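Local coordinates for putative enoyl-CoA hydratase/isomerase (Mycobacterium abscessus, PDB 4MI2), which probably isomerises an epoxidised phenylacetyl-CoA ring in phenylacetate degradation, as a trimeric member of the enoyl-CoA hydratase/isomerase (crotonase) family, at residues Val18-Leu23 with Ala55-Ala60; Asn30-Thr35 with Asn64-Gln69; Met36-Leu41 with Arg90-Pro95; Gln42-Ala47 with Glu98-Ile103; Val105-Ala110 with Gly125-Ile130. All blocks are in the same frame, centred on the assembly; numbering follows the deposited sequence.

How the interactions relate
Interactions 1 and 5 belong to one central sheet, held by backbone ladders and packed with small or branched aliphatic residues; strands 55-60 and 107-111 are neighbours in it, so the two contacts run side by side. Interactions 3 and 4 are successive stretches of a single helix pair, 34-49 with 87-102. At interaction 4 that pair is greasy and lies on the sheet, with L44 against I21; at interaction 3 it is more polar and more open to solvent. Interaction 2 ties the loops at the start of helix 34-49 and after strand 55-60 through backbone and amide bonds, and Q69 carries its polar network on to K37 and Y93 of interaction 3.

Interaction 1 (Val18-Leu23 with Ala55-Ala60); sequences VAAIVL and AVVMSA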
# COMPACT_ATOMS: atom_id res chain seq x y z
N VAL B 18 15.06 -5.61 27.49
CA VAL B 18 14.52 -6.42 26.41
C VAL B 18 13.61 -7.47 27.03
O VAL B 18 14.07 -8.26 27.85
CB VAL B 18 15.64 -7.15 25.64
CG1 VAL B 18 15.05 -8.07 24.58
CG2 VAL B 18 16.59 -6.15 25.01
N ALA B 19 12.34 -7.47 26.65
CA ALA B 19 11.43 -8.54 27.06
C ALA B 19 11.49 -9.64 26.02
O ALA B 19 11.23 -9.41 24.84
CB ALA B 19 10.01 -8.03 27.22
N ALA B 20 11.85 -10.84 26.47
CA ALA B 20 11.92 -12.01 25.61
C ALA B 20 10.65 -12.84 25.80
O ALA B 20 10.34 -13.23 26.92
CB ALA B 20 13.16 -12.83 25.91
N ILE B 21 9.92 -13.08 24.71
CA ILE B 21 8.77 -13.97 24.72
C ILE B 21 9.10 -15.16 23.81
O ILE B 21 9.30 -14.98 22.61
CB ILE B 21 7.49 -13.26 24.21
CG1 ILE B 21 7.21 -12.00 25.05
CG2 ILE B 21 6.29 -14.20 24.23
CD1 ILE B 21 6.01 -11.20 24.58
N VAL B 22 9.18 -16.36 24.38
CA VAL B 22 9.53 -17.54 23.60
C VAL B 22 8.40 -18.57 23.63
O VAL B 22 7.99 -19.03 24.70
CB VAL B 22 10.83 -18.21 24.10
CG1 VAL B 22 11.28 -19.31 23.13
CG2 VAL B 22 11.93 -17.17 24.28
N LEU B 23 7.93 -18.93 22.44
CA LEU B 23 7.01 -20.05 22.28
C LEU B 23 7.82 -21.32 22.52
O LEU B 23 8.84 -21.53 21.86
CB LEU B 23 6.39 -20.05 20.87
CG LEU B 23 5.76 -18.74 20.40
CD1 LEU B 23 5.11 -18.92 19.04
CD2 LEU B 23 4.75 -18.22 21.40
N ALA B 55 12.24 -2.75 24.54
CA ALA B 55 12.04 -3.49 23.29
C ALA B 55 11.58 -4.90 23.62
O ALA B 55 11.79 -5.39 24.73
CB ALA B 55 13.32 -3.54 22.46
N VAL B 56 10.95 -5.54 22.64
CA VAL B 56 10.43 -6.89 22.78
C VAL B 56 10.98 -7.76 21.66
O VAL B 56 11.09 -7.32 20.51
CB VAL B 56 8.89 -6.89 22.73
CG1 VAL B 56 8.33 -8.31 22.79
CG2 VAL B 56 8.33 -6.05 23.85
N VAL B 57 11.35 -8.99 22.01
CA VAL B 57 11.74 -9.96 21.01
C VAL B 57 10.89 -11.22 21.19
O VAL B 57 10.78 -11.79 22.28
CB VAL B 57 13.26 -10.25 20.99
CG1 VAL B 57 13.80 -10.59 22.37
CG2 VAL B 57 13.60 -11.35 19.98
N MET B 58 10.27 -11.62 20.09
CA MET B 58 9.41 -12.79 20.03
C MET B 58 10.17 -13.87 19.25
O MET B 58 10.67 -13.61 18.15
CB MET B 58 8.10 -12.38 19.33
CG MET B 58 6.84 -13.10 19.77
SD MET B 58 5.36 -12.06 19.66
CE MET B 58 5.47 -11.43 17.98
N SER B 59 10.29 -15.06 19.83
CA SER B 59 10.95 -16.19 19.18
C SER B 59 10.27 -17.50 19.54
O SER B 59 9.27 -17.51 20.26
CB SER B 59 12.44 -16.22 19.57
OG SER B 59 12.61 -16.38 20.96
N ALA B 60 10.81 -18.61 19.02
CA ALA B 60 10.19 -19.92 19.20
C ALA B 60 11.21 -21.07 19.19
O ALA B 60 12.14 -21.08 18.39
CB ALA B 60 9.13 -20.15 18.13
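The first and last elements of a beta-alpha-beta unit, strands 18-23 and 55-60, run side by side in parallel, with helix 34-49 as the connection between them. Five backbone hydrogen bonds form the ladder; A19 and I21 use both their N-H and their C=O, L23 its N-H. The bond from I21 N to V57 O, at 2.9 Å, is nearly straight (176°) and approaches almost along the C=O axis. At the end of the ladder L23 N meets S59 O at 2.9 Å in the carbonyl plane, on a lone pair.

A19, I21, L23, V56, M58 and A60 share one face, which the crossover helix 34-49 covers at A19, I21 and L23; the end of M58 leads away from strand 18-23. I21, with CG1 beside its backbone N (chi1 -57°) and an extended end, sends CD1 obliquely to V56 CG1 at 4.1 Å and also reaches L40 and L44 of the helix. A19 has just a methyl, which fits a place where A47 comes close. L23 CB lies 3.9 Å from A60 CB.

On the other face V57 holds CG1 in the crowded position between its N and carbonyl carbon (chi1 51°), which brings it to V18 CG1 at 3.6 Å. V57 also meets A199, N200 and A203 of helix 195-207. Farther along this face, at a partly exposed pair, S59 OG rests 3.5 Å from V22 CG2.

Interaction 2 (Asn30-Thr35 with Asn64-Gln69); sequences NALDRT and NFCVGQ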
# COMPACT_ATOMS: atom_id res chain seq x y z
N ASN B 30 4.90 -25.65 18.22
CA ASN B 30 4.32 -24.48 18.88
C ASN B 30 2.85 -24.20 18.51
O ASN B 30 2.39 -23.05 18.54
CB ASN B 30 5.21 -23.25 18.67
CG ASN B 30 6.61 -23.47 19.22
OD1 ASN B 30 6.78 -23.84 20.39
ND2 ASN B 30 7.62 -23.27 18.38
N ALA B 31 2.13 -25.28 18.21
CA ALA B 31 0.69 -25.20 17.95
C ALA B 31 0.02 -24.61 19.18
O ALA B 31 0.35 -24.98 20.30
CB ALA B 31 0.11 -26.57 17.64
N LEU B 32 -0.91 -23.69 18.96
CA LEU B 32 -1.48 -22.90 20.05
C LEU B 32 -2.70 -23.59 20.66
O LEU B 32 -3.78 -23.56 20.08
CB LEU B 32 -1.85 -21.50 19.55
CG LEU B 32 -0.70 -20.73 18.89
CD1 LEU B 32 -1.21 -19.45 18.29
CD2 LEU B 32 0.43 -20.46 19.88
N ASP B 33 -2.51 -24.21 21.82
CA ASP B 33 -3.63 -24.75 22.60
C ASP B 33 -4.00 -23.74 23.70
O ASP B 33 -3.39 -22.67 23.79
CB ASP B 33 -3.29 -26.14 23.16
CG ASP B 33 -2.13 -26.12 24.17
OD1 ASP B 33 -1.51 -25.07 24.41
OD2 ASP B 33 -1.86 -27.20 24.74
N ARG B 34 -5.00 -24.05 24.53
CA ARG B 34 -5.52 -23.07 25.49
C ARG B 34 -4.44 -22.54 26.45
O ARG B 34 -4.36 -21.34 26.70
CB ARG B 34 -6.70 -23.65 26.29
CG ARG B 34 -8.00 -23.64 25.52
CD ARG B 34 -9.17 -24.07 26.38
NE ARG B 34 -9.04 -25.49 26.71
CZ ARG B 34 -9.45 -26.49 25.94
NH1 ARG B 34 -9.27 -27.75 26.34
NH2 ARG B 34 -10.04 -26.26 24.77
N THR B 35 -3.61 -23.45 26.97
CA THR B 35 -2.51 -23.10 27.87
C THR B 35 -1.54 -22.14 27.20
O THR B 35 -1.14 -21.14 27.78
CB THR B 35 -1.72 -24.35 28.29
OG1 THR B 35 -2.61 -25.26 28.94
CG2 THR B 35 -0.58 -24.00 29.23
N ASN B 64 10.04 -25.02 14.04
CA ASN B 64 8.95 -24.23 13.47
C ASN B 64 8.42 -23.15 14.39
O ASN B 64 8.11 -23.41 15.56
CB ASN B 64 7.82 -25.16 13.05
CG ASN B 64 8.26 -26.16 11.97
OD1 ASN B 64 8.87 -25.78 10.97
ND2 ASN B 64 7.96 -27.43 12.19
N PHE B 65 8.31 -21.93 13.87
CA PHE B 65 7.86 -20.78 14.67
C PHE B 65 6.50 -21.07 15.31
O PHE B 65 6.36 -21.05 16.53
CB PHE B 65 7.79 -19.51 13.80
CG PHE B 65 7.26 -18.30 14.53
CD1 PHE B 65 8.09 -17.57 15.38
CD2 PHE B 65 5.95 -17.90 14.38
CE1 PHE B 65 7.60 -16.47 16.07
CE2 PHE B 65 5.46 -16.80 15.05
CZ PHE B 65 6.29 -16.08 15.90
N CYS B 66 5.50 -21.33 14.47
CA CYS B 66 4.14 -21.56 14.95
C CYS B 66 3.22 -22.02 13.82
O CYS B 66 2.99 -21.29 12.86
CB CYS B 66 3.57 -20.28 15.57
SG CYS B 66 1.93 -20.47 16.30
N VAL B 67 2.68 -23.23 13.96
CA VAL B 67 1.77 -23.77 12.96
C VAL B 67 0.32 -23.35 13.17
O VAL B 67 -0.56 -23.80 12.43
CB VAL B 67 1.84 -25.32 12.83
CG1 VAL B 67 3.23 -25.75 12.40
CG2 VAL B 67 1.39 -26.03 14.11
N GLY B 68 0.06 -22.48 14.14
CA GLY B 68 -1.29 -21.96 14.38
C GLY B 68 -2.08 -22.79 15.38
O GLY B 68 -1.49 -23.47 16.23
N GLN B 69 -3.40 -22.74 15.28
CA GLN B 69 -4.31 -23.41 16.22
C GLN B 69 -3.95 -24.87 16.44
O GLN B 69 -3.62 -25.60 15.50
CB GLN B 69 -5.75 -23.31 15.70
CG GLN B 69 -6.78 -24.16 16.44
CD GLN B 69 -6.91 -23.79 17.90
OE1 GLN B 69 -6.91 -22.60 18.26
NE2 GLN B 69 -7.06 -24.80 18.76
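With its backbone in the left-handed region and CG beside its own N (chi1 -59°), N30 swings its amide toward the backbone at N64-F65. There ND2 donates to N64 O at 2.9 Å, close to the amide plane and nearly along the C=O axis, and weakly to F65 O at 3.2 Å. A61 O also accepts from ND2, and R25 N donates to OD1, so an asparagine suits a site that needs both donor and acceptor. C66 puts SG anti to its N, where it accepts a bond from G68 N at 3.5 Å and lies 3.7 Å from L32 CG. L32 N then binds G68 O at 2.8 Å, from above the carbonyl plane. G68 has a positive phi (92°), at which a beta carbon would clash with the preceding carbonyl oxygen. A31 CB packs on V67 CG2 at 3.8 Å. In crotonase relatives the loop after strand 55-60 supplies one N-H of the oxyanion hole, and the segment 64-69 is consistent with that role. The two segments thus meet between strand 55-60 and the start of helix 34-49, whose N-cap is D33, while L32 leans on Y93 of helix 87-102 and Q69 OE1 bonds to Y93 OH and K37 NZ.

Interaction 3 (Met36-Leu41 with Arg90-Pro95); sequences MKTELL and REHYNP
K37 lies at the centre of this helix pair, its aliphatic stem threaded between H92 and Y93. CD is 3.6 Å from H92 CB, the two side chains crossing at about a right angle, and sits over one face of the Y93 ring, 4.0 Å from its centroid, in a CH-pi contact. A turn farther on, L41 CD1 reaches P95 CB at 3.8 Å; proline, without an N-H, suits the kink in helix 87-102 here. Water 1 links the backbones, donating to H92 O at 3.1 Å and weakly to K37 O.

What positions these groups lies in the next shell. The K37 chain bends at chi3 (-83°), which takes NZ to T88 OG1 as well as to Q69, the acceptor it shares with Y93. T88 OG1 also binds H92 ND1. These bonds help set the orientation of each ring. With K37 NZ 4.3 Å from H92 ND1, a charged imidazole would probably be disfavoured. E91 CG covers one face of the H92 ring.

At the far side of helix 87-102, R90 and N94 contact the second subunit. Helices 34-49 and 87-102 run in the same general direction, crossing at 38°; on the buried side M36 and L40 meet strand 18-23, and L40 also touches helix 118-124.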
# COMPACT_ATOMS: atom_id res chain seq x y z
N MET B 36 -1.16 -22.47 25.97
CA MET B 36 -0.26 -21.65 25.19
C MET B 36 -0.82 -20.25 24.93
O MET B 36 -0.11 -19.26 25.01
CB MET B 36 -0.02 -22.35 23.87
CG MET B 36 1.16 -21.82 23.10
SD MET B 36 2.61 -22.85 23.35
CE MET B 36 3.63 -22.17 22.05
N LYS B 37 -2.11 -20.18 24.59
CA LYS B 37 -2.79 -18.91 24.28
C LYS B 37 -2.93 -18.01 25.51
O LYS B 37 -2.69 -16.81 25.44
CB LYS B 37 -4.16 -19.18 23.67
CG LYS B 37 -4.06 -19.71 22.24
CD LYS B 37 -5.41 -20.01 21.60
CE LYS B 37 -5.95 -21.37 22.00
NZ LYS B 37 -6.95 -21.85 21.00
N THR B 38 -3.32 -18.62 26.63
CA THR B 38 -3.44 -17.90 27.90
C THR B 38 -2.09 -17.36 28.37
O THR B 38 -2.00 -16.22 28.82
CB THR B 38 -4.06 -18.82 28.97
OG1 THR B 38 -5.42 -19.11 28.61
CG2 THR B 38 -4.05 -18.17 30.34
N GLU B 39 -1.03 -18.16 28.26
CA GLU B 39 0.29 -17.75 28.71
C GLU B 39 0.90 -16.70 27.77
O GLU B 39 1.60 -15.79 28.21
CB GLU B 39 1.22 -18.96 28.88
CG GLU B 39 0.85 -19.88 30.05
CD GLU B 39 1.85 -21.01 30.27
OE1 GLU B 39 2.87 -21.09 29.56
OE2 GLU B 39 1.62 -21.85 31.18
N LEU B 40 0.60 -16.82 26.48
CA LEU B 40 1.06 -15.83 25.50
C LEU B 40 0.44 -14.45 25.79
O LEU B 40 1.15 -13.45 25.78
CB LEU B 40 0.74 -16.27 24.07
CG LEU B 40 1.18 -15.33 22.94
CD1 LEU B 40 2.67 -15.01 23.05
CD2 LEU B 40 0.87 -15.94 21.58
N LEU B 41 -0.87 -14.43 26.07
CA LEU B 41 -1.56 -13.20 26.46
C LEU B 41 -0.94 -12.54 27.69
O LEU B 41 -0.67 -11.34 27.68
CB LEU B 41 -3.05 -13.46 26.71
CG LEU B 41 -3.89 -12.28 27.22
CD1 LEU B 41 -3.88 -11.15 26.20
CD2 LEU B 41 -5.32 -12.71 27.53
N ARG B 90 -12.47 -15.18 19.64
CA ARG B 90 -12.94 -14.07 20.45
C ARG B 90 -12.34 -14.11 21.87
O ARG B 90 -11.95 -13.09 22.42
CB ARG B 90 -14.47 -14.10 20.49
CG ARG B 90 -15.13 -12.75 20.34
CD ARG B 90 -16.64 -12.89 20.39
NE ARG B 90 -17.24 -13.23 19.10
CZ ARG B 90 -17.50 -12.35 18.13
NH1 ARG B 90 -18.08 -12.77 17.01
NH2 ARG B 90 -17.18 -11.07 18.27
N GLU B 91 -12.26 -15.31 22.43
CA GLU B 91 -11.78 -15.51 23.80
C GLU B 91 -10.25 -15.44 23.94
O GLU B 91 -9.75 -14.98 24.95
CB GLU B 91 -12.30 -16.87 24.32
CG GLU B 91 -11.86 -17.26 25.73
CD GLU B 91 -12.38 -18.63 26.17
OE1 GLU B 91 -13.18 -19.28 25.45
OE2 GLU B 91 -11.99 -19.06 27.29
N HIS B 92 -9.51 -15.92 22.94
CA HIS B 92 -8.05 -16.05 23.06
C HIS B 92 -7.24 -15.24 22.06
O HIS B 92 -6.34 -14.49 22.44
CB HIS B 92 -7.64 -17.51 22.93
CG HIS B 92 -8.19 -18.38 24.01
ND1 HIS B 92 -9.11 -19.37 23.77
CD2 HIS B 92 -7.96 -18.38 25.34
CE1 HIS B 92 -9.42 -19.97 24.91
NE2 HIS B 92 -8.74 -19.38 25.88
N TYR B 93 -7.54 -15.41 20.77
CA TYR B 93 -6.74 -14.78 19.72
C TYR B 93 -6.90 -13.27 19.69
O TYR B 93 -5.91 -12.54 19.63
CB TYR B 93 -7.07 -15.40 18.36
CG TYR B 93 -6.54 -16.80 18.22
CD1 TYR B 93 -7.38 -17.91 18.28
CD2 TYR B 93 -5.18 -17.02 18.04
CE1 TYR B 93 -6.88 -19.19 18.16
CE2 TYR B 93 -4.67 -18.29 17.91
CZ TYR B 93 -5.52 -19.38 17.97
OH TYR B 93 -5.01 -20.64 17.85
N ASN B 94 -8.14 -12.80 19.77
CA ASN B 94 -8.39 -11.36 19.76
C ASN B 94 -7.64 -10.62 20.89
O ASN B 94 -6.92 -9.67 20.61
CB ASN B 94 -9.90 -11.06 19.68
CG ASN B 94 -10.48 -11.35 18.29
OD1 ASN B 94 -9.76 -11.76 17.39
ND2 ASN B 94 -11.78 -11.10 18.12
N PRO B 95 -7.76 -11.07 22.16
CA PRO B 95 -6.96 -10.39 23.20
C PRO B 95 -5.44 -10.41 22.96
O PRO B 95 -4.75 -9.43 23.25
CB PRO B 95 -7.31 -11.16 24.49
CG PRO B 95 -8.64 -11.79 24.21
CD PRO B 95 -8.71 -12.04 22.72
O HOH W 1 -5.25 -15.70 25.13

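Interaction 4 (Gln42-Ala47 with Glu98-Ile103); sequences QALLAA and EALDAI
L44 and A99 form the close-packed heart of this contact, where helices 34-49 and 87-102 run almost in parallel at 21° with their axes 8.6 Å apart. A99 points toward the other helix, and its methyl is small enough to let the backbones draw near: CB is 3.8 Å from L44 CB. L44 keeps CG beside its own N (chi1 -66°) and extends CD2 deeper, where it meets I103 CD1 at 4.0 Å, the two side chains crossing at about a right angle. The same CD2 approaches L100 CD1 obliquely at 4.1 Å. I103, in the turn that follows the helix, runs out through CG1 to CD1 and closes the buried corner against A47 CB. All five of these residues are buried and aliphatic, as befits a surface that continues onto the sheet: L44 also packs on I21, and A47 on A19.

The outer side is looser and wetter. L45 starts away from the other helix, yet its end returns and lays CD2 on A99 CB at 3.8 Å while the residue remains exposed. Near it water 2 donates to L44 O at 2.8 Å and to A99 O at 2.7 Å, bridging the two backbones; at the end of helix 87-102 I103 N turns to L100 O, and the water gives A99 O a partner. E98 and D101, whose polarity suits their more exposed setting, take no part here; they pack on L233 and L229 of the second subunit, respectively.

Two neighbouring, nearly parallel helices on one face of a largely parallel sheet, each leading toward a strand of it, occur as in the beta-beta-alpha spiral of the crotonase fold.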
# COMPACT_ATOMS: atom_id res chain seq x y z
N GLN B 42 -0.71 -13.32 28.75
CA GLN B 42 -0.08 -12.82 29.97
C GLN B 42 1.33 -12.26 29.72
O GLN B 42 1.71 -11.23 30.29
CB GLN B 42 -0.03 -13.92 31.03
N ALA B 43 2.11 -12.93 28.88
CA ALA B 43 3.45 -12.45 28.54
C ALA B 43 3.39 -11.11 27.78
O ALA B 43 4.15 -10.18 28.10
CB ALA B 43 4.22 -13.49 27.73
N LEU B 44 2.50 -11.01 26.79
CA LEU B 44 2.33 -9.75 26.05
C LEU B 44 1.80 -8.61 26.93
O LEU B 44 2.26 -7.46 26.83
CB LEU B 44 1.40 -9.95 24.84
CG LEU B 44 1.93 -10.86 23.73
CD1 LEU B 44 0.80 -11.35 22.84
CD2 LEU B 44 3.01 -10.17 22.90
N LEU B 45 0.84 -8.91 27.80
CA LEU B 45 0.36 -7.89 28.74
C LEU B 45 1.48 -7.44 29.71
O LEU B 45 1.63 -6.25 29.97
CB LEU B 45 -0.87 -8.39 29.51
CG LEU B 45 -2.14 -8.55 28.67
CD1 LEU B 45 -3.26 -9.17 29.51
CD2 LEU B 45 -2.59 -7.22 28.08
N ALA B 46 2.27 -8.38 30.21
CA ALA B 46 3.38 -8.04 31.10
C ALA B 46 4.34 -7.11 30.38
O ALA B 46 4.67 -6.04 30.88
CB ALA B 46 4.09 -9.29 31.58
N ALA B 47 4.76 -7.50 29.18
CA ALA B 47 5.66 -6.68 28.35
C ALA B 47 5.13 -5.26 28.09
O ALA B 47 5.90 -4.30 28.11
CB ALA B 47 5.92 -7.38 27.02
N GLU B 98 -4.61 -7.72 20.30
CA GLU B 98 -4.74 -6.40 20.92
C GLU B 98 -3.59 -6.14 21.88
O GLU B 98 -3.04 -5.04 21.90
CB GLU B 98 -6.09 -6.24 21.63
CG GLU B 98 -7.26 -6.50 20.70
CD GLU B 98 -8.51 -5.71 21.03
OE1 GLU B 98 -9.45 -6.31 21.60
OE2 GLU B 98 -8.58 -4.50 20.69
N ALA B 99 -3.20 -7.15 22.65
CA ALA B 99 -2.12 -7.01 23.61
C ALA B 99 -0.79 -6.76 22.89
O ALA B 99 0.01 -5.94 23.33
CB ALA B 99 -2.02 -8.25 24.50
N LEU B 100 -0.57 -7.47 21.79
CA LEU B 100 0.59 -7.23 20.95
C LEU B 100 0.54 -5.79 20.40
O LEU B 100 1.51 -5.04 20.52
CB LEU B 100 0.65 -8.27 19.83
CG LEU B 100 1.78 -8.20 18.79
CD1 LEU B 100 3.16 -8.09 19.41
CD2 LEU B 100 1.71 -9.42 17.88
N ASP B 101 -0.60 -5.40 19.86
CA ASP B 101 -0.75 -4.06 19.32
C ASP B 101 -0.51 -2.96 20.37
O ASP B 101 0.06 -1.92 20.05
CB ASP B 101 -2.14 -3.90 18.69
CG ASP B 101 -2.40 -2.49 18.19
OD1 ASP B 101 -1.87 -2.12 17.12
OD2 ASP B 101 -3.14 -1.76 18.90
N ALA B 102 -0.92 -3.22 21.61
CA ALA B 102 -0.78 -2.24 22.71
C ALA B 102 0.65 -1.99 23.18
O ALA B 102 0.90 -1.03 23.89
CB ALA B 102 -1.65 -2.65 23.90
N ILE B 103 1.60 -2.84 22.79
CA ILE B 103 3.00 -2.62 23.13
C ILE B 103 3.50 -1.36 22.42
O ILE B 103 3.48 -1.28 21.19
CB ILE B 103 3.89 -3.84 22.77
CG1 ILE B 103 3.38 -5.09 23.50
CG2 ILE B 103 5.35 -3.58 23.14
CD1 ILE B 103 4.21 -6.34 23.27
O HOH W 2 0.53 -5.49 25.94

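Interaction 5 (Val105-Ala110 with Gly125-Ile130); sequences VPVVVA and GADIRI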
# COMPACT_ATOMS: atom_id res chain seq x y z
N VAL B 105 6.63 0.03 22.58
CA VAL B 105 8.04 -0.01 22.20
C VAL B 105 8.22 -0.94 21.00
O VAL B 105 7.26 -1.60 20.59
CB VAL B 105 8.94 -0.41 23.40
CG1 VAL B 105 8.56 0.43 24.62
CG2 VAL B 105 8.84 -1.89 23.73
N PRO B 106 9.42 -0.96 20.41
CA PRO B 106 9.63 -1.79 19.22
C PRO B 106 9.54 -3.28 19.50
O PRO B 106 10.02 -3.74 20.52
CB PRO B 106 11.04 -1.40 18.76
CG PRO B 106 11.25 -0.02 19.31
CD PRO B 106 10.56 -0.06 20.64
N VAL B 107 8.92 -4.02 18.58
CA VAL B 107 8.74 -5.47 18.72
C VAL B 107 9.41 -6.14 17.53
O VAL B 107 9.10 -5.80 16.39
CB VAL B 107 7.25 -5.88 18.73
CG1 VAL B 107 7.10 -7.39 18.84
CG2 VAL B 107 6.53 -5.18 19.86
N VAL B 108 10.32 -7.06 17.81
CA VAL B 108 11.07 -7.80 16.81
C VAL B 108 10.65 -9.25 16.91
O VAL B 108 10.41 -9.74 18.02
CB VAL B 108 12.58 -7.70 17.09
CG1 VAL B 108 13.39 -8.33 15.96
CG2 VAL B 108 13.00 -6.26 17.31
N VAL B 109 10.58 -9.95 15.78
CA VAL B 109 10.25 -11.37 15.78
C VAL B 109 11.24 -12.16 14.92
O VAL B 109 11.66 -11.72 13.85
CB VAL B 109 8.78 -11.63 15.36
CG1 VAL B 109 8.54 -11.20 13.92
CG2 VAL B 109 8.39 -13.08 15.58
N ALA B 110 11.65 -13.31 15.45
CA ALA B 110 12.56 -14.24 14.78
C ALA B 110 11.73 -15.42 14.29
O ALA B 110 11.07 -16.08 15.09
CB ALA B 110 13.64 -14.72 15.74
N GLY B 125 2.15 -8.98 13.38
CA GLY B 125 1.92 -7.92 14.37
C GLY B 125 3.19 -7.29 14.94
O GLY B 125 3.13 -6.26 15.60
N ALA B 126 4.35 -7.91 14.69
CA ALA B 126 5.63 -7.33 15.13
C ALA B 126 6.02 -6.18 14.21
O ALA B 126 5.47 -6.05 13.13
CB ALA B 126 6.72 -8.39 15.15
N ASP B 127 6.96 -5.35 14.66
CA ASP B 127 7.49 -4.25 13.84
C ASP B 127 8.59 -4.70 12.87
O ASP B 127 8.64 -4.24 11.73
CB ASP B 127 8.01 -3.14 14.74
CG ASP B 127 6.95 -2.59 15.66
OD1 ASP B 127 5.90 -2.20 15.13
OD2 ASP B 127 7.15 -2.58 16.91
N ILE B 128 9.47 -5.57 13.34
CA ILE B 128 10.65 -6.02 12.57
C ILE B 128 10.64 -7.54 12.57
O ILE B 128 10.48 -8.16 13.62
CB ILE B 128 11.98 -5.52 13.19
CG1 ILE B 128 11.97 -4.01 13.44
CG2 ILE B 128 13.18 -5.90 12.32
CD1 ILE B 128 11.98 -3.16 12.19
N ARG B 129 10.82 -8.12 11.40
CA ARG B 129 10.68 -9.56 11.18
C ARG B 129 11.97 -10.09 10.57
O ARG B 129 12.36 -9.66 9.49
CB ARG B 129 9.51 -9.85 10.23
CG ARG B 129 8.14 -9.94 10.90
CD ARG B 129 6.99 -9.89 9.88
NE ARG B 129 6.94 -8.57 9.25
CZ ARG B 129 6.38 -7.49 9.78
NH1 ARG B 129 5.77 -7.55 10.96
NH2 ARG B 129 6.44 -6.35 9.13
N ILE B 130 12.62 -11.00 11.29
CA ILE B 130 13.84 -11.64 10.82
C ILE B 130 13.54 -13.12 10.54
O ILE B 130 13.12 -13.85 11.42
CB ILE B 130 14.96 -11.57 11.87
CG1 ILE B 130 15.15 -10.14 12.42
CG2 ILE B 130 16.25 -12.13 11.29
CD1 ILE B 130 15.65 -9.14 11.40
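Three bonds tie V107 to D127 and I128: its N to the D127 carboxylate, and its O to the N atoms of both. V107 N donates to D127 OD2 at 2.8 Å, which accepts on its anti lone pair; chi1 of -59° sets the carboxylate beside its own N and across the V107 side chain. V107 O in turn accepts from D127 N at 2.8 Å, out of the carbonyl plane, and from I128 N at 3.1 Å, within it. K218 makes a salt bridge with the same OD2, a charge partner that would probably keep this buried aspartate ionised. Here too P106 packs on L170 and D127 on T166 of the third subunit.

Beyond this start the chains settle into a regular parallel ladder. V109 N bonds to I128 O, and I130 N to V109 O at 2.8 Å, the latter practically linear (178°). Valines and isoleucines suit such extended, buried chain. V108 and I128 lie side by side on the face that V108 and A110 turn to helix 195-207. On the other, V109 CG1 takes the crowded place between its N and carbonyl carbon (chi1 65°), pressing on R129 CG at a tight 3.3 Å and on A126 CB at 3.6 Å. The A126 methyl also touches V107 CG1 at 3.8 Å.

Strand 107-111 lies between 55-60 and 128-132 in the central sheet, with strand 188-190 beyond; P106 meets both helix 195-207 and helix 211-223.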